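Side-chain contacts in uncharacterized protein (Thermus thermophilus HB8, PDB 6SCE), which acts as a DNA nuclease of type III CRISPR defence, activated by binding a cyclic oligoadenylate: residues K232-S237 with A248-W253; A208-S213 with A568-E573; D427-R432 with R576-V581; E156-P161 with G178-V183. All coordinates share one frame; numbering follows the deposited sequence.

Contact 1: K232-S237 with A248-W253; sequences KAHLRS and ARWRAW
The backbone oxygen of H234, whose ring lies against W250, takes two bonds from S237: one from OG at 2.7 Å and one from the backbone N. They close the C-terminal turn of the short helix 232-236, which packs on the next helix, 240-257, in a two-helix unit that follows strand 225-229. Serine suits this end because its short side chain can turn back to the carbonyl one turn earlier, beside the bond from its own backbone N. Across the contact the touching is apolar. The far end of the W250 six-membered ring meets both H234 and L235, which approach it from the same side of its plane, with L235 CD2 3.6 Å from W250 CZ3. Standing anti to its carbonyl carbon (chi1 -61°), W250 CG sends the indole out toward the short helix, while W250 NE1 bonds to D203 OD1 and so fixes the ring's rotation. L235 also touches V246 and F247 of the longer helix, and an alanine here would probably open a gap beside the six-membered ring of W250 and take an apolar partner from V246 and F247. H234 is tied by ND1 to the backbone oxygen of A201, and its carbon CD2 meets W250 CZ2 at 3.8 Å.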
loop_
_atom_site.group_PDB
_atom_site.type_symbol
_atom_site.label_atom_id
_atom_site.label_comp_id
_atom_site.label_asym_id
_atom_site.label_seq_id
_atom_site.Cartn_x
_atom_site.Cartn_y
_atom_site.Cartn_z
ATOM N N LYS A 232 8.209 9.652 -25.772
ATOM C CA LYS A 232 8.828 10.893 -26.178
ATOM C C LYS A 232 8.474 11.227 -27.625
ATOM O O LYS A 232 8.277 12.398 -27.935
ATOM C CB LYS A 232 10.336 10.838 -26.004
ATOM C CG LYS A 232 10.954 12.228 -26.020
ATOM C CD LYS A 232 12.448 12.170 -25.842
ATOM C CE LYS A 232 12.823 12.098 -24.380
ATOM N NZ LYS A 232 14.302 12.112 -24.245
ATOM N N ALA A 233 8.357 10.211 -28.487
ATOM C CA ALA A 233 7.969 10.452 -29.869
ATOM C C ALA A 233 6.566 11.071 -29.947
ATOM O O ALA A 233 6.319 11.968 -30.753
ATOM C CB ALA A 233 8.048 9.190 -30.700
ATOM N N HIS A 234 5.647 10.641 -29.092
ATOM C CA HIS A 234 4.367 11.309 -29.036
ATOM C C HIS A 234 4.481 12.779 -28.594
ATOM O O HIS A 234 3.807 13.651 -29.156
ATOM C CB HIS A 234 3.372 10.611 -28.119
ATOM C CG HIS A 234 2.035 11.268 -28.105
ATOM N ND1 HIS A 234 1.146 11.151 -29.150
ATOM C CD2 HIS A 234 1.432 12.052 -27.181
ATOM C CE1 HIS A 234 0.050 11.822 -28.863
ATOM N NE2 HIS A 234 0.198 12.378 -27.673
ATOM N N LEU A 235 5.287 13.038 -27.582
ATOM C CA LEU A 235 5.490 14.414 -27.107
ATOM C C LEU A 235 6.044 15.322 -28.237
ATOM O O LEU A 235 5.650 16.488 -28.349
ATOM C CB LEU A 235 6.471 14.445 -25.948
ATOM C CG LEU A 235 6.002 13.809 -24.637
ATOM C CD1 LEU A 235 7.093 13.982 -23.605
ATOM C CD2 LEU A 235 4.672 14.369 -24.180
ATOM N N ARG A 236 6.951 14.777 -29.040
ATOM C CA ARG A 236 7.533 15.528 -30.145
ATOM C C ARG A 236 6.525 15.860 -31.243
ATOM O O ARG A 236 6.725 16.799 -31.997
ATOM C CB ARG A 236 8.764 14.826 -30.698
ATOM C CG ARG A 236 9.946 14.914 -29.750
ATOM C CD ARG A 236 11.058 13.948 -30.109
ATOM N NE ARG A 236 12.263 14.165 -29.298
ATOM C CZ ARG A 236 13.272 13.307 -29.203
ATOM N NH1 ARG A 236 13.230 12.147 -29.851
ATOM N NH2 ARG A 236 14.329 13.603 -28.455
ATOM N N SER A 237 5.430 15.116 -31.299
ATOM C CA SER A 237 4.344 15.362 -32.226
ATOM C C SER A 237 3.344 16.436 -31.744
ATOM O O SER A 237 2.393 16.774 -32.461
ATOM C CB SER A 237 3.607 14.046 -32.483
ATOM O OG SER A 237 2.574 13.823 -31.544
ATOM N N ALA A 248 2.714 16.518 -18.216
ATOM C CA ALA A 248 2.249 16.726 -16.845
ATOM C C ALA A 248 1.165 15.706 -16.469
ATOM O O ALA A 248 1.143 15.216 -15.342
ATOM C CB ALA A 248 1.712 18.153 -16.670
ATOM N N ARG A 249 0.281 15.412 -17.402
ATOM C CA ARG A 249 -0.761 14.395 -17.204
ATOM C C ARG A 249 -0.154 13.015 -16.947
ATOM O O ARG A 249 -0.545 12.340 -16.000
ATOM C CB ARG A 249 -1.709 14.327 -18.385
ATOM C CG ARG A 249 -2.705 15.480 -18.453
ATOM C CD ARG A 249 -3.821 15.190 -19.426
ATOM N NE ARG A 249 -3.424 15.243 -20.841
ATOM C CZ ARG A 249 -3.484 16.333 -21.616
ATOM N NH1 ARG A 249 -3.873 17.507 -21.124
ATOM N NH2 ARG A 249 -3.130 16.256 -22.891
ATOM N N TRP A 250 0.794 12.609 -17.782
ATOM C CA TRP A 250 1.532 11.328 -17.587
ATOM C C TRP A 250 2.249 11.244 -16.249
ATOM O O TRP A 250 2.209 10.208 -15.545
ATOM C CB TRP A 250 2.570 11.112 -18.683
ATOM C CG TRP A 250 2.012 11.017 -20.065
ATOM C CD1 TRP A 250 0.710 10.905 -20.431
ATOM C CD2 TRP A 250 2.773 10.998 -21.264
ATOM N NE1 TRP A 250 0.608 10.842 -21.799
ATOM C CE2 TRP A 250 1.870 10.880 -22.329
ATOM C CE3 TRP A 250 4.144 11.067 -21.536
ATOM C CZ2 TRP A 250 2.287 10.855 -23.661
ATOM C CZ3 TRP A 250 4.558 11.034 -22.863
ATOM C CH2 TRP A 250 3.637 10.905 -23.897
ATOM N N ARG A 251 2.906 12.332 -15.871
ATOM C CA ARG A 251 3.605 12.369 -14.608
ATOM C C ARG A 251 2.613 12.222 -13.437
ATOM O O ARG A 251 2.883 11.492 -12.480
ATOM C CB ARG A 251 4.375 13.681 -14.448
ATOM C CG ARG A 251 5.575 13.841 -15.374
ATOM C CD ARG A 251 6.769 13.011 -14.948
ATOM N NE ARG A 251 7.420 13.510 -13.735
ATOM C CZ ARG A 251 8.378 12.860 -13.067
ATOM N NH1 ARG A 251 8.819 11.673 -13.480
ATOM N NH2 ARG A 251 8.902 13.406 -11.973
ATOM N N ALA A 252 1.493 12.918 -13.523
ATOM C CA ALA A 252 0.478 12.882 -12.456
ATOM C C ALA A 252 -0.123 11.468 -12.348
ATOM O O ALA A 252 -0.217 10.908 -11.270
ATOM C CB ALA A 252 -0.597 13.902 -12.735
ATOM N N TRP A 253 -0.491 10.894 -13.486
ATOM C CA TRP A 253 -0.993 9.533 -13.524
ATOM C C TRP A 253 0.008 8.514 -12.975
ATOM O O TRP A 253 -0.367 7.640 -12.186
ATOM C CB TRP A 253 -1.423 9.181 -14.928
ATOM C CG TRP A 253 -2.524 10.040 -15.444
ATOM C CD1 TRP A 253 -3.390 10.786 -14.706
ATOM C CD2 TRP A 253 -2.883 10.247 -16.815
ATOM N NE1 TRP A 253 -4.270 11.434 -15.530
ATOM C CE2 TRP A 253 -3.982 11.123 -16.831
ATOM C CE3 TRP A 253 -2.376 9.787 -18.026
ATOM C CZ2 TRP A 253 -4.583 11.559 -18.016
ATOM C CZ3 TRP A 253 -2.983 10.217 -19.221
ATOM C CH2 TRP A 253 -4.078 11.076 -19.199
#

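Contact 2: A208-S213 with A568-E573; sequences ALSAFS and APIMAE
S210 and E573 meet through their first carbons, S210 CB lying 3.9 Å from E573 CB, in plain helix-helix packing; serine's small side chain suits this close approach, the two CA atoms being 6.2 Å apart. E573 then lays its chain along the backbone of the other helix, CG coming 3.6 Å from S210 O. Beside it, S210 OG rests 3.8 Å from CG1 of I570, a branch that offers only apolar surface. No hydrogen bond crosses the contact, and the polar ends are served from their own neighbourhoods. With chi1 at 67°, S210 OG sits between its backbone N and carbonyl carbon, from where it bonds to K207 O one turn back. The E573 chain bends at chi2 (-62°), and its OE1 forms a salt bridge with R576 on the same helix. An alanine in place of E573 would probably leave the R576 guanidinium without this carboxylate and uncover the backbone at S210. Further out, Y257 of helix 240-257 touches both S210 and I570. The contact thus joins helices from two sheets: 206-220 lies on strand 225-229 through L209 and F212, whereas 561-579 lies on strand 603-607 through A568 and M571 (present as selenomethionine).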
loop_
_atom_site.group_PDB
_atom_site.type_symbol
_atom_site.label_atom_id
_atom_site.label_comp_id
_atom_site.label_asym_id
_atom_site.label_seq_id
_atom_site.Cartn_x
_atom_site.Cartn_y
_atom_site.Cartn_z
ATOM N N ALA A 208 -4.175 2.560 -19.225
ATOM C CA ALA A 208 -3.050 1.661 -19.475
ATOM C C ALA A 208 -1.991 1.782 -18.365
ATOM O O ALA A 208 -1.411 0.771 -17.960
ATOM C CB ALA A 208 -2.415 1.908 -20.841
ATOM N N LEU A 209 -1.739 2.997 -17.888
ATOM C CA LEU A 209 -0.788 3.208 -16.798
ATOM C C LEU A 209 -1.243 2.544 -15.500
ATOM O O LEU A 209 -0.455 1.862 -14.842
ATOM C CB LEU A 209 -0.532 4.674 -16.566
ATOM C CG LEU A 209 0.268 5.343 -17.674
ATOM C CD1 LEU A 209 0.272 6.840 -17.430
ATOM C CD2 LEU A 209 1.684 4.800 -17.791
ATOM N N SER A 210 -2.529 2.661 -15.166
ATOM C CA SER A 210 -3.022 2.068 -13.936
ATOM C C SER A 210 -3.005 0.567 -14.019
ATOM O O SER A 210 -2.583 -0.126 -13.065
ATOM C CB SER A 210 -4.434 2.597 -13.582
ATOM O OG SER A 210 -5.416 2.193 -14.494
ATOM N N ALA A 211 -3.427 0.029 -15.158
ATOM C CA ALA A 211 -3.437 -1.410 -15.328
ATOM C C ALA A 211 -2.015 -2.006 -15.273
ATOM O O ALA A 211 -1.828 -3.120 -14.788
ATOM C CB ALA A 211 -4.140 -1.793 -16.615
ATOM N N PHE A 212 -1.032 -1.259 -15.773
ATOM C CA PHE A 212 0.349 -1.716 -15.809
ATOM C C PHE A 212 0.917 -1.848 -14.394
ATOM O O PHE A 212 1.658 -2.764 -14.107
ATOM C CB PHE A 212 1.213 -0.740 -16.621
ATOM C CG PHE A 212 2.546 -1.283 -16.985
ATOM C CD1 PHE A 212 2.662 -2.241 -17.973
ATOM C CD2 PHE A 212 3.684 -0.880 -16.296
ATOM C CE1 PHE A 212 3.890 -2.749 -18.329
ATOM C CE2 PHE A 212 4.915 -1.404 -16.630
ATOM C CZ PHE A 212 5.021 -2.344 -17.642
ATOM N N SER A 213 0.574 -0.907 -13.536
ATOM C CA SER A 213 0.969 -0.962 -12.159
ATOM C C SER A 213 0.366 -2.179 -11.432
ATOM O O SER A 213 1.066 -2.929 -10.759
ATOM C CB SER A 213 0.587 0.314 -11.459
ATOM O OG SER A 213 0.633 0.070 -10.075
ATOM N N ALA A 568 -14.668 -0.085 -13.156
ATOM C CA ALA A 568 -14.071 -0.997 -12.182
ATOM C C ALA A 568 -12.538 -1.152 -12.274
ATOM O O ALA A 568 -11.869 -1.143 -11.252
ATOM C CB ALA A 568 -14.747 -2.358 -12.245
ATOM N N PRO A 569 -11.985 -1.307 -13.491
ATOM C CA PRO A 569 -10.535 -1.485 -13.591
ATOM C C PRO A 569 -9.746 -0.298 -13.013
ATOM O O PRO A 569 -8.800 -0.505 -12.260
ATOM C CB PRO A 569 -10.292 -1.596 -15.101
ATOM C CG PRO A 569 -11.613 -2.041 -15.669
ATOM C CD PRO A 569 -12.647 -1.382 -14.810
ATOM N N ILE A 570 -10.143 0.919 -13.361
ATOM C CA ILE A 570 -9.473 2.109 -12.849
ATOM C C ILE A 570 -9.798 2.313 -11.370
ATOM O O ILE A 570 -8.927 2.636 -10.591
ATOM C CB ILE A 570 -9.796 3.362 -13.690
ATOM C CG1 ILE A 570 -8.973 3.301 -14.983
ATOM C CG2 ILE A 570 -9.495 4.658 -12.927
ATOM C CD1 ILE A 570 -9.044 4.561 -15.819
HETATM N N MSE A 571 -11.047 2.093 -10.987
HETATM C CA MSE A 571 -11.424 2.247 -9.588
HETATM C C MSE A 571 -10.608 1.346 -8.679
HETATM O O MSE A 571 -10.199 1.789 -7.604
HETATM C CB MSE A 571 -12.901 1.959 -9.408
HETATM C CG MSE A 571 -13.362 2.300 -8.002
HETATM SE SE MSE A 571 -13.678 4.234 -7.932
HETATM C CE MSE A 571 -14.964 4.122 -6.438
ATOM N N ALA A 572 -10.384 0.092 -9.078
ATOM C CA ALA A 572 -9.653 -0.865 -8.234
ATOM C C ALA A 572 -8.230 -0.382 -7.952
ATOM O O ALA A 572 -7.710 -0.554 -6.832
ATOM C CB ALA A 572 -9.629 -2.254 -8.873
ATOM N N GLU A 573 -7.617 0.256 -8.954
ATOM C CA GLU A 573 -6.244 0.750 -8.810
ATOM C C GLU A 573 -6.212 2.051 -8.024
ATOM O O GLU A 573 -5.274 2.282 -7.258
ATOM C CB GLU A 573 -5.586 0.951 -10.182
ATOM C CG GLU A 573 -5.546 -0.299 -11.054
ATOM C CD GLU A 573 -4.748 -1.438 -10.452
ATOM O OE1 GLU A 573 -3.879 -1.193 -9.593
ATOM O OE2 GLU A 573 -4.997 -2.595 -10.841
#

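Contact 3: D427-R432 with R576-V581; sequences DLLALR and RSVGGV
R432 grips the backbone oxygen of S577 side-on, using NE and NH2 on that single acceptor. The NH2 bond is the shorter, 2.8 Å from R432 NH2 to S577 O, and fairly straight at 158°; the bond from R432 NE to S577 O is longer, 3.3 Å, and more bent. S577 O lies close to the guanidinium plane, which suits both N-H bonds. At the acceptor the donors differ: NE comes in the carbonyl plane on a lone pair, whereas NH2 stands above that plane. R432 CG, anti to the backbone N (chi1 178°), passes 3.5 Å from V578 O, and the bend at chi2 (60°) then turns the rest of the chain toward S577 O. S577 OG bonds to E573 O one turn back. Alongside, L429 CD2 packs on V578 CG1 at 4.0 Å, the side chains crossing at about a right angle and sharing F554 of strand 551-558. The acceptor belongs to the last turn of helix 561-579, where a pi-type turn precedes the exit at G580, whose backbone angles would jam a side chain against the preceding carbonyl. V581 N, which a regular helix would direct to S577 O, goes to Q301 OE1, and V581 itself packs on an adenine base of the bound RNA. The arginine thus replaces the missing helical donor, and its charge, with R328 close by and E300 only a weak, long ion pair, would probably be eased by the negative helix end.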
loop_
_atom_site.group_PDB
_atom_site.type_symbol
_atom_site.label_atom_id
_atom_site.label_comp_id
_atom_site.label_asym_id
_atom_site.label_seq_id
_atom_site.Cartn_x
_atom_site.Cartn_y
_atom_site.Cartn_z
ATOM N N ASP A 427 -8.700 14.279 6.084
ATOM C CA ASP A 427 -7.423 14.333 6.807
ATOM C C ASP A 427 -6.542 13.181 6.386
ATOM O O ASP A 427 -5.371 13.376 6.087
ATOM C CB ASP A 427 -7.620 14.349 8.329
ATOM C CG ASP A 427 -8.197 15.665 8.827
ATOM O OD1 ASP A 427 -8.302 16.602 8.033
ATOM O OD2 ASP A 427 -8.569 15.771 10.005
ATOM N N LEU A 428 -7.098 11.976 6.337
ATOM C CA LEU A 428 -6.340 10.859 5.833
ATOM C C LEU A 428 -5.801 11.155 4.429
ATOM O O LEU A 428 -4.608 10.919 4.138
ATOM C CB LEU A 428 -7.177 9.589 5.821
ATOM C CG LEU A 428 -6.509 8.358 5.221
ATOM C CD1 LEU A 428 -5.233 8.011 5.982
ATOM C CD2 LEU A 428 -7.509 7.219 5.280
ATOM N N LEU A 429 -6.666 11.673 3.558
ATOM C CA LEU A 429 -6.266 11.959 2.191
ATOM C C LEU A 429 -5.144 13.020 2.097
ATOM O O LEU A 429 -4.251 12.887 1.252
ATOM C CB LEU A 429 -7.487 12.387 1.351
ATOM C CG LEU A 429 -8.391 11.263 0.859
ATOM C CD1 LEU A 429 -9.737 11.840 0.435
ATOM C CD2 LEU A 429 -7.774 10.485 -0.288
ATOM N N ALA A 430 -5.203 14.038 2.952
ATOM C CA ALA A 430 -4.142 15.029 3.051
ATOM C C ALA A 430 -2.820 14.337 3.411
ATOM O O ALA A 430 -1.778 14.533 2.769
ATOM C CB ALA A 430 -4.509 16.071 4.086
ATOM N N LEU A 431 -2.880 13.458 4.407
ATOM C CA LEU A 431 -1.676 12.761 4.849
ATOM C C LEU A 431 -1.084 11.963 3.716
ATOM O O LEU A 431 0.131 11.849 3.574
ATOM C CB LEU A 431 -1.995 11.870 6.058
ATOM C CG LEU A 431 -0.863 11.028 6.623
ATOM C CD1 LEU A 431 0.170 11.942 7.252
ATOM C CD2 LEU A 431 -1.466 10.086 7.661
ATOM N N ARG A 432 -1.959 11.411 2.898
ATOM C CA ARG A 432 -1.580 10.648 1.747
ATOM C C ARG A 432 -1.044 11.463 0.590
ATOM O O ARG A 432 -0.409 10.907 -0.266
ATOM C CB ARG A 432 -2.786 9.892 1.233
ATOM C CG ARG A 432 -2.582 9.058 -0.019
ATOM C CD ARG A 432 -1.514 7.992 0.180
ATOM N NE ARG A 432 -1.349 7.237 -1.046
ATOM C CZ ARG A 432 -0.722 7.699 -2.131
ATOM N NH1 ARG A 432 -0.129 8.900 -2.135
ATOM N NH2 ARG A 432 -0.659 6.943 -3.197
ATOM N N ARG A 576 -6.658 1.020 -4.407
ATOM C CA ARG A 576 -5.428 0.425 -3.910
ATOM C C ARG A 576 -4.351 1.464 -3.652
ATOM O O ARG A 576 -3.757 1.506 -2.571
ATOM C CB ARG A 576 -4.883 -0.645 -4.883
ATOM C CG ARG A 576 -3.530 -1.237 -4.459
ATOM C CD ARG A 576 -3.078 -2.395 -5.352
ATOM N NE ARG A 576 -2.707 -1.960 -6.706
ATOM C CZ ARG A 576 -1.475 -1.618 -7.114
ATOM N NH1 ARG A 576 -0.428 -1.652 -6.292
ATOM N NH2 ARG A 576 -1.284 -1.232 -8.372
ATOM N N SER A 577 -4.098 2.301 -4.646
ATOM C CA SER A 577 -2.959 3.205 -4.593
ATOM C C SER A 577 -3.193 4.391 -3.673
ATOM O O SER A 577 -2.356 4.687 -2.820
ATOM C CB SER A 577 -2.602 3.673 -5.994
ATOM O OG SER A 577 -2.202 2.561 -6.762
ATOM N N VAL A 578 -4.340 5.051 -3.832
ATOM C CA VAL A 578 -4.621 6.256 -3.089
ATOM C C VAL A 578 -5.307 5.953 -1.736
ATOM O O VAL A 578 -4.970 6.568 -0.725
ATOM C CB VAL A 578 -5.469 7.249 -3.916
ATOM C CG1 VAL A 578 -5.845 8.457 -3.076
ATOM C CG2 VAL A 578 -4.711 7.660 -5.187
ATOM N N GLY A 579 -6.254 5.012 -1.732
ATOM C CA GLY A 579 -6.946 4.637 -0.494
ATOM C C GLY A 579 -6.048 3.793 0.414
ATOM O O GLY A 579 -6.067 3.937 1.633
ATOM N N GLY A 580 -5.293 2.881 -0.182
ATOM C CA GLY A 580 -4.391 2.041 0.590
ATOM C C GLY A 580 -4.775 0.583 0.519
ATOM O O GLY A 580 -5.779 0.186 -0.127
ATOM N N VAL A 581 -3.949 -0.235 1.145
ATOM C CA VAL A 581 -4.072 -1.675 1.036
ATOM C C VAL A 581 -5.391 -2.201 1.601
ATOM O O VAL A 581 -5.869 -3.236 1.152
ATOM C CB VAL A 581 -2.827 -2.397 1.637
ATOM C CG1 VAL A 581 -2.784 -2.333 3.158
ATOM C CG2 VAL A 581 -2.748 -3.809 1.164
#

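Contact 4: E156-P161 with G178-V183; sequences ERVSPP and GGVFVV
V158 and V180 touch by one methyl each, CG2 of V158 lying 4.1 Å from CG1 of V180. The V158 methyl is the one set between its backbone N and carbonyl carbon, because at chi1 -68° the other branch, CG1, stands anti to the carbonyl carbon. V180, in the conformer described, is turned differently: its touching methyl CG1 is anti to the backbone N (chi1 -175°). V182 repeats that rotamer, common for valine in strands, but there CG2, anti to the carbonyl carbon, makes the contact and reaches P161 CD at 3.7 Å. The proline ring and V182 slide past each other in opposite directions, with P161 CG a little farther from the same methyl. Strands 156-158 and 179-184 do not pair directly; they lie in a mixed sheet on the two flanks of strand 169-172, which runs antiparallel to each. Backbone bonds link V158 to A170 and F181 to A171. V180 and P160 both rest on A170, whose small side chain probably lets the outer segment fold over the middle strand. Beta-branched valines suit the extended backbone, and proline, with its rigid ring, suits the loop where the outer strand has ended. P161 also touches Y191, and V182 touches F164. F181 points away from this layer, its ring, with CG anti to the backbone N, lying against W190 of strand 187-192 and Y143 of helix 140-148.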
loop_
_atom_site.group_PDB
_atom_site.type_symbol
_atom_site.label_atom_id
_atom_site.label_comp_id
_atom_site.label_asym_id
_atom_site.label_seq_id
_atom_site.Cartn_x
_atom_site.Cartn_y
_atom_site.Cartn_z
ATOM N N GLU A 156 9.535 -16.699 -22.104
ATOM C CA GLU A 156 10.740 -17.019 -22.853
ATOM C C GLU A 156 11.769 -15.934 -22.674
ATOM O O GLU A 156 11.430 -14.728 -22.589
ATOM C CB GLU A 156 10.404 -17.191 -24.329
ATOM C CG GLU A 156 9.749 -15.982 -24.948
ATOM C CD GLU A 156 9.310 -16.250 -26.364
ATOM O OE1 GLU A 156 9.757 -15.498 -27.265
ATOM O OE2 GLU A 156 8.552 -17.231 -26.558
ATOM N N ARG A 157 13.030 -16.350 -22.622
ATOM C CA ARG A 157 14.121 -15.437 -22.383
ATOM C C ARG A 157 14.340 -14.531 -23.583
ATOM O O ARG A 157 14.276 -14.976 -24.728
ATOM C CB ARG A 157 15.411 -16.175 -22.048
ATOM C CG ARG A 157 15.391 -16.944 -20.710
ATOM C CD ARG A 157 15.543 -15.986 -19.542
ATOM N NE ARG A 157 16.818 -15.294 -19.604
ATOM C CZ ARG A 157 17.962 -15.762 -19.126
ATOM N NH1 ARG A 157 18.009 -16.937 -18.496
ATOM N NH2 ARG A 157 19.068 -15.053 -19.277
ATOM N N VAL A 158 14.610 -13.265 -23.310
ATOM C CA VAL A 158 14.858 -12.293 -24.370
ATOM C C VAL A 158 15.956 -11.411 -23.907
ATOM O O VAL A 158 16.275 -11.351 -22.707
ATOM C CB VAL A 158 13.624 -11.433 -24.714
ATOM C CG1 VAL A 158 12.547 -12.272 -25.351
ATOM C CG2 VAL A 158 13.108 -10.686 -23.481
ATOM N N SER A 159 16.538 -10.691 -24.850
ATOM C CA SER A 159 17.553 -9.748 -24.516
ATOM C C SER A 159 16.944 -8.682 -23.587
ATOM O O SER A 159 15.837 -8.225 -23.841
ATOM C CB SER A 159 18.080 -9.081 -25.801
ATOM O OG SER A 159 18.911 -8.035 -25.407
ATOM N N PRO A 160 17.654 -8.271 -22.528
ATOM C CA PRO A 160 17.023 -7.268 -21.649
ATOM C C PRO A 160 17.042 -5.856 -22.234
ATOM O O PRO A 160 17.854 -5.569 -23.115
ATOM C CB PRO A 160 17.889 -7.328 -20.389
ATOM C CG PRO A 160 19.229 -7.706 -20.917
ATOM C CD PRO A 160 18.918 -8.751 -21.952
ATOM N N PRO A 161 16.158 -4.974 -21.744
ATOM C CA PRO A 161 16.185 -3.614 -22.261
ATOM C C PRO A 161 17.529 -2.954 -22.013
ATOM O O PRO A 161 18.173 -3.153 -20.960
ATOM C CB PRO A 161 15.050 -2.899 -21.491
ATOM C CG PRO A 161 14.152 -3.994 -20.990
ATOM C CD PRO A 161 15.019 -5.209 -20.824
ATOM N N GLY A 178 2.790 -6.013 -23.809
ATOM C CA GLY A 178 3.086 -4.649 -23.327
ATOM C C GLY A 178 4.173 -4.500 -22.284
ATOM O O GLY A 178 4.538 -3.386 -21.911
ATOM N N GLY A 179 4.713 -5.620 -21.812
ATOM C CA GLY A 179 5.757 -5.579 -20.819
ATOM C C GLY A 179 6.803 -6.643 -20.992
ATOM O O GLY A 179 6.606 -7.642 -21.713
ATOM N N VAL A 180 7.947 -6.414 -20.363
ATOM C CA VAL A 180 9.015 -7.403 -20.258
ATOM C C VAL A 180 9.318 -7.592 -18.777
ATOM O O VAL A 180 9.440 -6.597 -18.074
ATOM C CB VAL A 180 10.297 -6.904 -20.955
ATOM C CG1 VAL A 180 11.369 -7.985 -20.954
ATOM C CG2 VAL A 180 10.005 -6.463 -22.384
ATOM N N PHE A 181 9.470 -8.847 -18.338
ATOM C CA PHE A 181 9.770 -9.145 -16.944
ATOM C C PHE A 181 11.280 -9.198 -16.806
ATOM O O PHE A 181 11.930 -10.075 -17.402
ATOM C CB PHE A 181 9.159 -10.497 -16.590
ATOM C CG PHE A 181 9.315 -10.860 -15.138
ATOM C CD1 PHE A 181 8.518 -10.246 -14.194
ATOM C CD2 PHE A 181 10.236 -11.823 -14.735
ATOM C CE1 PHE A 181 8.629 -10.560 -12.844
ATOM C CE2 PHE A 181 10.348 -12.152 -13.389
ATOM C CZ PHE A 181 9.556 -11.516 -12.451
ATOM N N VAL A 182 11.859 -8.255 -16.062
ATOM C CA VAL A 182 13.294 -8.136 -15.963
ATOM C C VAL A 182 13.715 -8.460 -14.514
ATOM O O VAL A 182 13.119 -7.970 -13.553
ATOM C CB VAL A 182 13.776 -6.706 -16.372
ATOM C CG1 VAL A 182 15.286 -6.581 -16.362
ATOM C CG2 VAL A 182 13.247 -6.344 -17.770
ATOM N N VAL A 183 14.720 -9.301 -14.374
ATOM C CA VAL A 183 15.366 -9.567 -13.064
ATOM C C VAL A 183 16.781 -9.061 -13.098
ATOM O O VAL A 183 17.599 -9.463 -13.924
ATOM C CB VAL A 183 15.297 -11.037 -12.666
ATOM C CG1 VAL A 183 16.061 -11.278 -11.373
ATOM C CG2 VAL A 183 13.839 -11.457 -12.532
#

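Overall arrangement
Contact 2 is the hub, touching each of the other three. Toward contact 1, W253 CB packs on L209 CD1 at 3.8 Å; toward contact 4, F212 CE1 lies 3.7 Å from G178 O, so helix 206-220 touches helix 240-257 through L209 and the start of strand 179-184 through F212. Helix 561-579 serves contacts 2 and 3 in succession, and S213 OG probably hydrogen-bonds R576 NH2 at 2.9 Å between them. Contacts 3 and 4 are the farthest apart, their centres about 32 Å from each other. Nearest the bound RNA is contact 3, at about 4 Å between nearest atoms, followed by contact 4 at about 8 Å, contact 2 at about 10 Å and contact 1 at about 16 Å.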